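Local coordinates for protein chaperone CupB2 (PDB 3Q48) that probably acts as a periplasmic folding chaperone of the pilus-chaperone family, assisting the assembly of fimbrial subunits in Pseudomonas aeruginosa, at residues A[61-66]-A[117-122]; A[113-118]-A[137-142]; A[182-187]-A[206-211]. All coordinates share one frame; numbering follows the deposited sequence.

Contact 1: residues A[61-66]-A[117-122]; sequences QAWIDD and NILEVP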
loop_
_atom_site.group_PDB
_atom_site.type_symbol
_atom_site.label_atom_id
_atom_site.label_comp_id
_atom_site.label_asym_id
_atom_site.label_seq_id
_atom_site.Cartn_x
_atom_site.Cartn_y
_atom_site.Cartn_z
ATOM N N GLN A 61 18.444 0.681 6.742
ATOM C CA GLN A 61 17.681 0.440 7.968
ATOM C C GLN A 61 16.210 0.264 7.615
ATOM O O GLN A 61 15.647 1.040 6.838
ATOM C CB GLN A 61 17.844 1.606 8.937
ATOM C CG GLN A 61 17.347 1.369 10.368
ATOM C CD GLN A 61 17.629 2.602 11.239
ATOM O OE1 GLN A 61 18.694 3.219 11.121
ATOM N NE2 GLN A 61 16.678 2.983 12.073
ATOM N N ALA A 62 15.594 -0.734 8.235
ATOM C CA ALA A 62 14.270 -1.183 7.905
ATOM C C ALA A 62 13.530 -1.351 9.220
ATOM O O ALA A 62 14.122 -1.794 10.189
ATOM C CB ALA A 62 14.364 -2.497 7.177
ATOM N N TRP A 63 12.245 -0.982 9.250
ATOM C CA TRP A 63 11.388 -1.054 10.442
ATOM C C TRP A 63 9.956 -0.863 9.992
ATOM O O TRP A 63 9.706 -0.203 8.962
ATOM C CB TRP A 63 11.781 -0.003 11.530
ATOM C CG TRP A 63 11.353 1.413 11.303
ATOM C CD1 TRP A 63 10.232 2.012 11.790
ATOM C CD2 TRP A 63 12.045 2.422 10.554
ATOM N NE1 TRP A 63 10.179 3.334 11.402
ATOM C CE2 TRP A 63 11.270 3.610 10.634
ATOM C CE3 TRP A 63 13.237 2.437 9.807
ATOM C CZ2 TRP A 63 11.625 4.783 9.989
ATOM C CZ3 TRP A 63 13.609 3.614 9.167
ATOM C CH2 TRP A 63 12.801 4.782 9.269
ATOM N N ILE A 64 9.030 -1.395 10.791
ATOM C CA ILE A 64 7.606 -1.318 10.530
ATOM C C ILE A 64 6.864 -0.465 11.532
ATOM O O ILE A 64 7.091 -0.570 12.747
ATOM C CB ILE A 64 7.001 -2.746 10.465
ATOM C CG1 ILE A 64 7.479 -3.433 9.162
ATOM C CG2 ILE A 64 5.506 -2.706 10.465
ATOM C CD1 ILE A 64 7.733 -4.794 9.353
ATOM N N ASP A 65 5.978 0.389 11.028
ATOM C CA ASP A 65 5.086 1.097 11.916
ATOM C C ASP A 65 3.606 0.874 11.547
ATOM O O ASP A 65 3.327 0.167 10.598
ATOM C CB ASP A 65 5.508 2.565 12.070
ATOM C CG ASP A 65 5.204 3.407 10.855
ATOM O OD1 ASP A 65 4.018 3.568 10.507
ATOM O OD2 ASP A 65 6.159 3.959 10.279
ATOM N N ASP A 66 2.674 1.413 12.329
ATOM C CA ASP A 66 1.249 1.132 12.121
ATOM C C ASP A 66 0.543 2.364 11.628
ATOM O O ASP A 66 -0.670 2.419 11.695
ATOM C CB ASP A 66 0.582 0.661 13.418
ATOM C CG ASP A 66 0.626 1.743 14.532
ATOM O OD1 ASP A 66 1.161 2.859 14.286
ATOM O OD2 ASP A 66 0.137 1.476 15.653
ATOM N N ASN A 117 9.196 0.884 6.405
ATOM C CA ASN A 117 10.085 2.012 6.109
ATOM C C ASN A 117 11.492 1.471 5.759
ATOM O O ASN A 117 11.961 0.513 6.378
ATOM C CB ASN A 117 10.209 2.930 7.287
ATOM C CG ASN A 117 8.913 3.515 7.723
ATOM O OD1 ASN A 117 8.477 4.540 7.192
ATOM N ND2 ASN A 117 8.310 2.916 8.764
ATOM N N ILE A 118 12.148 2.076 4.773
ATOM C CA ILE A 118 13.531 1.732 4.426
ATOM C C ILE A 118 14.260 3.031 4.385
ATOM O O ILE A 118 13.878 3.923 3.652
ATOM C CB ILE A 118 13.665 1.103 3.040
ATOM C CG1 ILE A 118 12.831 -0.215 2.892
ATOM C CG2 ILE A 118 15.182 1.033 2.587
ATOM C CD1 ILE A 118 13.181 -1.374 3.805
ATOM N N LEU A 119 15.315 3.147 5.172
ATOM C CA LEU A 119 16.117 4.355 5.192
ATOM C C LEU A 119 17.544 4.025 4.760
ATOM O O LEU A 119 18.199 3.083 5.308
ATOM C CB LEU A 119 16.114 4.950 6.596
ATOM C CG LEU A 119 16.779 6.299 6.803
ATOM C CD1 LEU A 119 16.269 7.334 5.832
ATOM C CD2 LEU A 119 16.525 6.783 8.207
ATOM N N GLU A 120 18.000 4.786 3.765
ATOM C CA GLU A 120 19.348 4.660 3.224
ATOM C C GLU A 120 20.237 5.661 3.947
ATOM O O GLU A 120 19.972 6.853 3.960
ATOM C CB GLU A 120 19.335 4.905 1.710
ATOM C CG GLU A 120 20.702 4.685 1.009
ATOM C CD GLU A 120 20.859 5.487 -0.325
ATOM O OE1 GLU A 120 20.130 5.191 -1.308
ATOM O OE2 GLU A 120 21.734 6.403 -0.389
ATOM N N VAL A 121 21.259 5.169 4.609
ATOM C CA VAL A 121 22.173 6.042 5.320
ATOM C C VAL A 121 23.444 5.761 4.533
ATOM O O VAL A 121 24.194 4.833 4.843
ATOM C CB VAL A 121 22.350 5.592 6.783
ATOM C CG1 VAL A 121 23.196 6.594 7.538
ATOM C CG2 VAL A 121 21.017 5.367 7.457
ATOM N N PRO A 122 23.643 6.493 3.449
ATOM C CA PRO A 122 24.508 5.934 2.402
ATOM C C PRO A 122 25.792 6.680 2.152
ATOM O O PRO A 122 26.050 7.009 0.992
#

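Contact 2: residues A[113-118]-A[137-142]; sequences LFWLNI and RSRFKL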
loop_
_atom_site.group_PDB
_atom_site.type_symbol
_atom_site.label_atom_id
_atom_site.label_comp_id
_atom_site.label_asym_id
_atom_site.label_seq_id
_atom_site.Cartn_x
_atom_site.Cartn_y
_atom_site.Cartn_z
ATOM N N LEU A 113 -3.526 -2.765 7.759
ATOM C CA LEU A 113 -2.536 -1.935 7.092
ATOM C C LEU A 113 -1.378 -1.500 8.016
ATOM O O LEU A 113 -1.605 -0.894 9.069
ATOM C CB LEU A 113 -3.236 -0.733 6.539
ATOM C CG LEU A 113 -2.315 0.267 5.871
ATOM C CD1 LEU A 113 -1.583 -0.284 4.611
ATOM C CD2 LEU A 113 -3.212 1.492 5.625
ATOM N N PHE A 114 -0.158 -1.866 7.614
ATOM C CA PHE A 114 1.092 -1.452 8.251
ATOM C C PHE A 114 2.041 -0.813 7.222
ATOM O O PHE A 114 1.767 -0.810 5.998
ATOM C CB PHE A 114 1.739 -2.640 8.940
ATOM C CG PHE A 114 0.932 -3.166 10.116
ATOM C CD1 PHE A 114 1.134 -2.658 11.396
ATOM C CD2 PHE A 114 -0.049 -4.126 9.932
ATOM C CE1 PHE A 114 0.394 -3.118 12.493
ATOM C CE2 PHE A 114 -0.833 -4.605 11.053
ATOM C CZ PHE A 114 -0.586 -4.100 12.320
ATOM N N TRP A 115 3.140 -0.241 7.688
ATOM C CA TRP A 115 4.000 0.471 6.766
ATOM C C TRP A 115 5.411 -0.005 6.963
ATOM O O TRP A 115 5.889 -0.077 8.086
ATOM C CB TRP A 115 3.896 1.985 6.974
ATOM C CG TRP A 115 2.514 2.570 6.684
ATOM C CD1 TRP A 115 1.409 2.628 7.550
ATOM C CD2 TRP A 115 2.077 3.140 5.443
ATOM N NE1 TRP A 115 0.369 3.256 6.913
ATOM C CE2 TRP A 115 0.748 3.570 5.624
ATOM C CE3 TRP A 115 2.702 3.376 4.214
ATOM C CZ2 TRP A 115 0.016 4.185 4.598
ATOM C CZ3 TRP A 115 1.989 4.027 3.212
ATOM C CH2 TRP A 115 0.661 4.420 3.415
ATOM N N LEU A 116 6.059 -0.398 5.875
ATOM C CA LEU A 116 7.475 -0.727 5.922
ATOM C C LEU A 116 8.238 0.510 5.547
ATOM O O LEU A 116 7.912 1.162 4.534
ATOM C CB LEU A 116 7.811 -1.845 4.953
ATOM C CG LEU A 116 9.250 -2.287 4.815
ATOM C CD1 LEU A 116 9.888 -2.742 6.128
ATOM C CD2 LEU A 116 9.251 -3.406 3.782
ATOM N N ASN A 117 9.196 0.884 6.405
ATOM C CA ASN A 117 10.085 2.012 6.109
ATOM C C ASN A 117 11.492 1.471 5.759
ATOM O O ASN A 117 11.961 0.513 6.378
ATOM C CB ASN A 117 10.209 2.930 7.287
ATOM C CG ASN A 117 8.913 3.515 7.723
ATOM O OD1 ASN A 117 8.477 4.540 7.192
ATOM N ND2 ASN A 117 8.310 2.916 8.764
ATOM N N ILE A 118 12.148 2.076 4.773
ATOM C CA ILE A 118 13.531 1.732 4.426
ATOM C C ILE A 118 14.260 3.031 4.385
ATOM O O ILE A 118 13.878 3.923 3.652
ATOM C CB ILE A 118 13.665 1.103 3.040
ATOM C CG1 ILE A 118 12.831 -0.215 2.892
ATOM C CG2 ILE A 118 15.182 1.033 2.587
ATOM C CD1 ILE A 118 13.181 -1.374 3.805
ATOM N N ARG A 137 14.612 8.240 2.452
ATOM C CA ARG A 137 13.698 7.362 3.195
ATOM C C ARG A 137 12.508 6.926 2.401
ATOM O O ARG A 137 11.769 7.780 1.924
ATOM C CB ARG A 137 13.154 8.066 4.418
ATOM C CG ARG A 137 12.243 7.173 5.239
ATOM C CD ARG A 137 10.942 7.870 5.517
ATOM N NE ARG A 137 10.172 7.144 6.525
ATOM C CZ ARG A 137 9.854 7.644 7.714
ATOM N NH1 ARG A 137 10.235 8.861 8.035
ATOM N NH2 ARG A 137 9.148 6.929 8.583
ATOM N N SER A 138 12.280 5.611 2.307
ATOM C CA SER A 138 11.132 5.040 1.588
ATOM C C SER A 138 10.079 4.405 2.482
ATOM O O SER A 138 10.393 3.877 3.542
ATOM C CB SER A 138 11.603 4.005 0.598
ATOM O OG SER A 138 11.753 4.636 -0.636
ATOM N N ARG A 139 8.837 4.423 2.002
ATOM C CA ARG A 139 7.693 4.019 2.804
ATOM C C ARG A 139 6.683 3.197 2.006
ATOM O O ARG A 139 5.996 3.772 1.169
ATOM C CB ARG A 139 7.043 5.275 3.347
ATOM C CG ARG A 139 6.205 5.024 4.572
ATOM C CD ARG A 139 5.853 6.283 5.293
ATOM N NE ARG A 139 4.668 6.008 6.080
ATOM C CZ ARG A 139 4.690 5.540 7.324
ATOM N NH1 ARG A 139 5.848 5.298 7.949
ATOM N NH2 ARG A 139 3.548 5.344 7.954
ATOM N N PHE A 140 6.594 1.874 2.273
ATOM C CA PHE A 140 5.715 0.863 1.560
ATOM C C PHE A 140 4.515 0.307 2.370
ATOM O O PHE A 140 4.622 0.035 3.560
ATOM C CB PHE A 140 6.556 -0.341 1.061
ATOM C CG PHE A 140 7.793 0.084 0.346
ATOM C CD1 PHE A 140 7.753 0.346 -1.028
ATOM C CD2 PHE A 140 8.973 0.358 1.063
ATOM C CE1 PHE A 140 8.906 0.837 -1.703
ATOM C CE2 PHE A 140 10.099 0.829 0.419
ATOM C CZ PHE A 140 10.084 1.068 -0.968
ATOM N N LYS A 141 3.379 0.114 1.715
ATOM C CA LYS A 141 2.243 -0.419 2.392
ATOM C C LYS A 141 2.501 -1.870 2.687
ATOM O O LYS A 141 2.994 -2.612 1.809
ATOM C CB LYS A 141 1.000 -0.289 1.523
ATOM C CG LYS A 141 0.528 1.099 1.421
ATOM C CD LYS A 141 -0.516 1.248 0.313
ATOM C CE LYS A 141 -0.652 2.775 0.038
ATOM N NZ LYS A 141 -1.541 3.113 -1.111
ATOM N N LEU A 142 2.148 -2.286 3.906
ATOM C CA LEU A 142 2.108 -3.715 4.246
ATOM C C LEU A 142 0.660 -4.141 4.560
ATOM O O LEU A 142 0.006 -3.608 5.451
ATOM C CB LEU A 142 3.062 -4.020 5.399
ATOM C CG LEU A 142 3.605 -5.451 5.659
ATOM C CD1 LEU A 142 4.685 -5.395 6.713
ATOM C CD2 LEU A 142 2.559 -6.395 6.158
#

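Contact 3: residues A[182-187]-A[206-211]; sequences PYYVSF and VAPFST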
loop_
_atom_site.group_PDB
_atom_site.type_symbol
_atom_site.label_atom_id
_atom_site.label_comp_id
_atom_site.label_asym_id
_atom_site.label_seq_id
_atom_site.Cartn_x
_atom_site.Cartn_y
_atom_site.Cartn_z
ATOM N N PRO A 182 -13.676 -6.342 2.186
ATOM C CA PRO A 182 -12.680 -6.414 3.288
ATOM C C PRO A 182 -11.277 -5.912 2.978
ATOM O O PRO A 182 -10.419 -5.950 3.868
ATOM C CB PRO A 182 -12.692 -7.915 3.730
ATOM C CG PRO A 182 -13.365 -8.697 2.597
ATOM C CD PRO A 182 -14.141 -7.677 1.726
ATOM N N TYR A 183 -11.044 -5.386 1.761
ATOM C CA TYR A 183 -9.697 -5.109 1.231
ATOM C C TYR A 183 -9.449 -3.633 1.104
ATOM O O TYR A 183 -10.347 -2.873 0.785
ATOM C CB TYR A 183 -9.544 -5.711 -0.153
ATOM C CG TYR A 183 -9.908 -7.147 -0.221
ATOM C CD1 TYR A 183 -8.974 -8.134 0.111
ATOM C CD2 TYR A 183 -11.198 -7.541 -0.613
ATOM C CE1 TYR A 183 -9.308 -9.513 0.076
ATOM C CE2 TYR A 183 -11.546 -8.883 -0.622
ATOM C CZ TYR A 183 -10.598 -9.858 -0.287
ATOM O OH TYR A 183 -10.969 -11.187 -0.332
ATOM N N TYR A 184 -8.213 -3.216 1.310
ATOM C CA TYR A 184 -7.835 -1.876 0.896
ATOM C C TYR A 184 -7.913 -1.857 -0.620
ATOM O O TYR A 184 -7.702 -2.900 -1.290
ATOM C CB TYR A 184 -6.413 -1.520 1.411
ATOM C CG TYR A 184 -6.416 -1.256 2.922
ATOM C CD1 TYR A 184 -6.552 0.036 3.419
ATOM C CD2 TYR A 184 -6.344 -2.313 3.839
ATOM C CE1 TYR A 184 -6.608 0.264 4.820
ATOM C CE2 TYR A 184 -6.387 -2.105 5.197
ATOM C CZ TYR A 184 -6.531 -0.819 5.687
ATOM O OH TYR A 184 -6.609 -0.611 7.046
ATOM N N VAL A 185 -8.252 -0.705 -1.182
ATOM C CA VAL A 185 -8.180 -0.558 -2.611
ATOM C C VAL A 185 -7.372 0.673 -2.821
ATOM O O VAL A 185 -7.736 1.722 -2.338
ATOM C CB VAL A 185 -9.605 -0.450 -3.218
ATOM C CG1 VAL A 185 -9.568 -0.098 -4.826
ATOM C CG2 VAL A 185 -10.373 -1.732 -2.921
ATOM N N SER A 186 -6.243 0.548 -3.492
ATOM C CA SER A 186 -5.366 1.702 -3.762
ATOM C C SER A 186 -5.557 2.208 -5.175
ATOM O O SER A 186 -5.482 1.423 -6.121
ATOM C CB SER A 186 -3.891 1.311 -3.566
ATOM O OG SER A 186 -3.725 0.862 -2.236
ATOM N N PHE A 187 -5.803 3.501 -5.308
ATOM C CA PHE A 187 -6.009 4.126 -6.607
ATOM C C PHE A 187 -4.758 4.855 -7.092
ATOM O O PHE A 187 -4.252 5.732 -6.365
ATOM C CB PHE A 187 -7.132 5.171 -6.546
ATOM C CG PHE A 187 -8.424 4.651 -6.009
ATOM C CD1 PHE A 187 -9.337 4.016 -6.845
ATOM C CD2 PHE A 187 -8.769 4.863 -4.667
ATOM C CE1 PHE A 187 -10.548 3.535 -6.334
ATOM C CE2 PHE A 187 -9.990 4.401 -4.154
ATOM C CZ PHE A 187 -10.876 3.740 -4.985
ATOM N N VAL A 206 -8.777 3.621 -0.257
ATOM C CA VAL A 206 -9.957 3.493 0.527
ATOM C C VAL A 206 -9.800 2.169 1.301
ATOM O O VAL A 206 -9.391 1.121 0.768
ATOM C CB VAL A 206 -11.262 3.585 -0.352
ATOM C CG1 VAL A 206 -11.432 2.347 -1.280
ATOM C CG2 VAL A 206 -12.512 3.787 0.520
ATOM N N ALA A 207 -10.091 2.277 2.587
ATOM C CA ALA A 207 -9.930 1.217 3.577
ATOM C C ALA A 207 -11.163 0.318 3.502
ATOM O O ALA A 207 -12.255 0.797 3.084
ATOM C CB ALA A 207 -9.818 1.867 4.975
ATOM N N PRO A 208 -11.015 -0.961 3.916
ATOM C CA PRO A 208 -12.170 -1.866 3.937
ATOM C C PRO A 208 -13.388 -1.241 4.682
ATOM O O PRO A 208 -13.224 -0.542 5.678
ATOM C CB PRO A 208 -11.676 -3.090 4.735
ATOM C CG PRO A 208 -10.178 -2.947 4.836
ATOM C CD PRO A 208 -9.887 -1.468 4.727
ATOM N N PHE A 209 -14.589 -1.490 4.180
ATOM C CA PHE A 209 -15.789 -1.069 4.874
ATOM C C PHE A 209 -15.760 0.450 5.207
ATOM O O PHE A 209 -16.226 0.888 6.274
ATOM C CB PHE A 209 -16.020 -1.980 6.089
ATOM C CG PHE A 209 -15.978 -3.460 5.754
ATOM C CD1 PHE A 209 -16.861 -4.017 4.819
ATOM C CD2 PHE A 209 -15.074 -4.324 6.416
ATOM C CE1 PHE A 209 -16.860 -5.419 4.534
ATOM C CE2 PHE A 209 -15.038 -5.711 6.123
ATOM C CZ PHE A 209 -15.932 -6.256 5.166
ATOM N N SER A 210 -15.224 1.239 4.273
ATOM C CA SER A 210 -15.109 2.703 4.448
ATOM C C SER A 210 -15.473 3.479 3.199
ATOM O O SER A 210 -15.722 2.904 2.155
ATOM C CB SER A 210 -13.717 3.131 4.856
ATOM O OG SER A 210 -13.226 2.350 5.923
ATOM N N THR A 211 -15.518 4.790 3.342
ATOM C CA THR A 211 -15.838 5.681 2.244
ATOM C C THR A 211 -14.692 6.667 2.053
ATOM O O THR A 211 -14.097 7.137 3.038
ATOM C CB THR A 211 -17.073 6.509 2.573
ATOM O OG1 THR A 211 -16.821 7.146 3.819
ATOM C CG2 THR A 211 -18.353 5.647 2.671
#

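Contact 1: residues A[61-66]-A[117-122]
The indole of Trp63 carries Asn117 on one face and Leu119 at its edge. CB of Asn117 stands 3.5 Å from the centroid of the six-membered ring of Trp63, almost on the ring normal, a CH-pi contact, while the amide continues over the pyrrole half with its plane only 20° from that of the indole. Trp63 reaches this place because its CG sits between the backbone N and the carbonyl carbon (chi1 77°), which folds the ring back across the neighbouring strand. Near the ring plane, CZ3 of Trp63 meets CB of Leu119 at 3.8 Å.

The Asn117 amide is then directed past the indole to Asp65: ND2 of Asn117 donates to OD2 of Asp65 over 2.8 Å, the carboxylate being approached from above its plane. That same oxygen forms a salt bridge with Arg139, so a buried carboxylate is held by an amide and a guanidinium together. A weak bond from Asn117 ND2 to Trp63 O adds to the grip on the amide.

Beneath these side chains the strands run antiparallel. Gln61 and Leu119 exchange two backbone bonds, with Leu119 N 2.7 Å from Gln61 O, and Trp63 and Asn117 form the next hydrogen-bonded pair. Ala62 and Ile118 meet on the other face, CB of Ala62 touching CD1 of Ile118. Strands 58-65 and 112-121 are neighbours in a sheet of the immunoglobulin-like, PapD-type N-terminal domain.

Contact 2: residues A[113-118]-A[137-142]
Arg139 lies across Trp115 while Arg137 and Arg139 together grip the side-chain oxygen of Asn117, all on one face of an antiparallel strand pair in the immunoglobulin-like N-terminal domain. Three N-H groups converge on that oxygen, OD1 of Asn117, with NH1 of Arg139 arriving on a lone pair at 2.8 Å. Arg137 comes side-on, its NH2 above the carbonyl plane and its NE at a longer 3.2 Å from OD1 of Asn117. The guanidinium of Arg139 stacks on the indole with planes 18° apart; NH2 of Arg139 comes within 3.2 Å of CG of Trp115, off-centre over the five-membered ring, in a cation-pi arrangement. The chain of Arg139 is extended from CG to NE, with CG anti to the backbone N (chi1 -158°), and so runs beside Asn117 before its head crosses the indole. Over the opposite face of Trp115 lies the aliphatic part of Lys141, whose CG is 3.7 Å from CZ3 of Trp115.

Further out, a salt bridge to Asp65 on the adjoining strand helps to hold the guanidinium of Arg139. The backbones set the spacing through reciprocal bonds at Phe114 with Leu142, Leu116 with Phe140 and Ile118 with Ser138. On the face turned from the arginines, Leu116 and Leu142 pack against Val37 of strand 36-40, and CG1 of Ile118 reaches the edge of the Phe140 ring, 3.8 Å from CE2 of Phe140.

Contact 3: residues A[182-187]-A[206-211]
Val185 N donates to Val206 O over 2.9 Å, and Val206 N returns a bond of 3.0 Å to Val185 O, making a single antiparallel hydrogen-bonded pair where the two segments come together. The same carbonyl, Val206 O, also receives a CA-H...O contact from Tyr184. Beyond this pair the segments are joined by apolar packing. CD of Pro208 sits over the centre of the Tyr184 ring, 3.5 Å from its centroid and 8° off the normal, a CH-pi contact. With CG of Tyr184 anti to the carbonyl carbon (chi1 -73°), the ring swings over the proline, and its CE1 also meets CB of Ala207 at 3.6 Å.

Pro208 in turn abuts the backbone of Pro182, its CG lying 3.2 Å from Pro182 O. Ala207 to Ser210 form a type II turn, within which Ser210 OG donates to Pro208 O, and Phe209, the third residue of the turn, places CZ 3.9 Å from CB of Pro182. At the other end, CG1 of Val206 touches both CB of Val185 and the Phe187 ring, the latter at CE2, 3.8 Å away.

The turn links strand 197-206, at one margin of the four-stranded sheet of the C-terminal domain, to strand 210-214 of the three-stranded sheet. Val185 and Phe187 lean on Val232 of strand 227-233, and Asn179 of strand 175-179, which bonds to Tyr183 O, lies against Val185 and Val206.

Contacts 1 and 2 belong to one sheet of the N-terminal domain and share Asn117 and Ile118 of strand 112-121. The Asp65-Arg139 salt bridge ties them in a polar and aromatic network on the face of Trp63, Trp115 and Asn117, while the face of Ala62, Leu116, Ile118 and Phe140 is largely apolar. Contact 3, in the C-terminal domain about 25 Å from contact 1 between centres, relies on prolines, aromatic rings and one backbone pair, with no charged side chain in either segment. Contact 2 runs from buried Asn117 to exposed Arg137, contact 3 from buried Val206 to exposed Phe209. These two meet where the domains adjoin, Leu113 packing on Tyr184 and Lys141 NZ making a weak hydrogen bond to Ser186 OG.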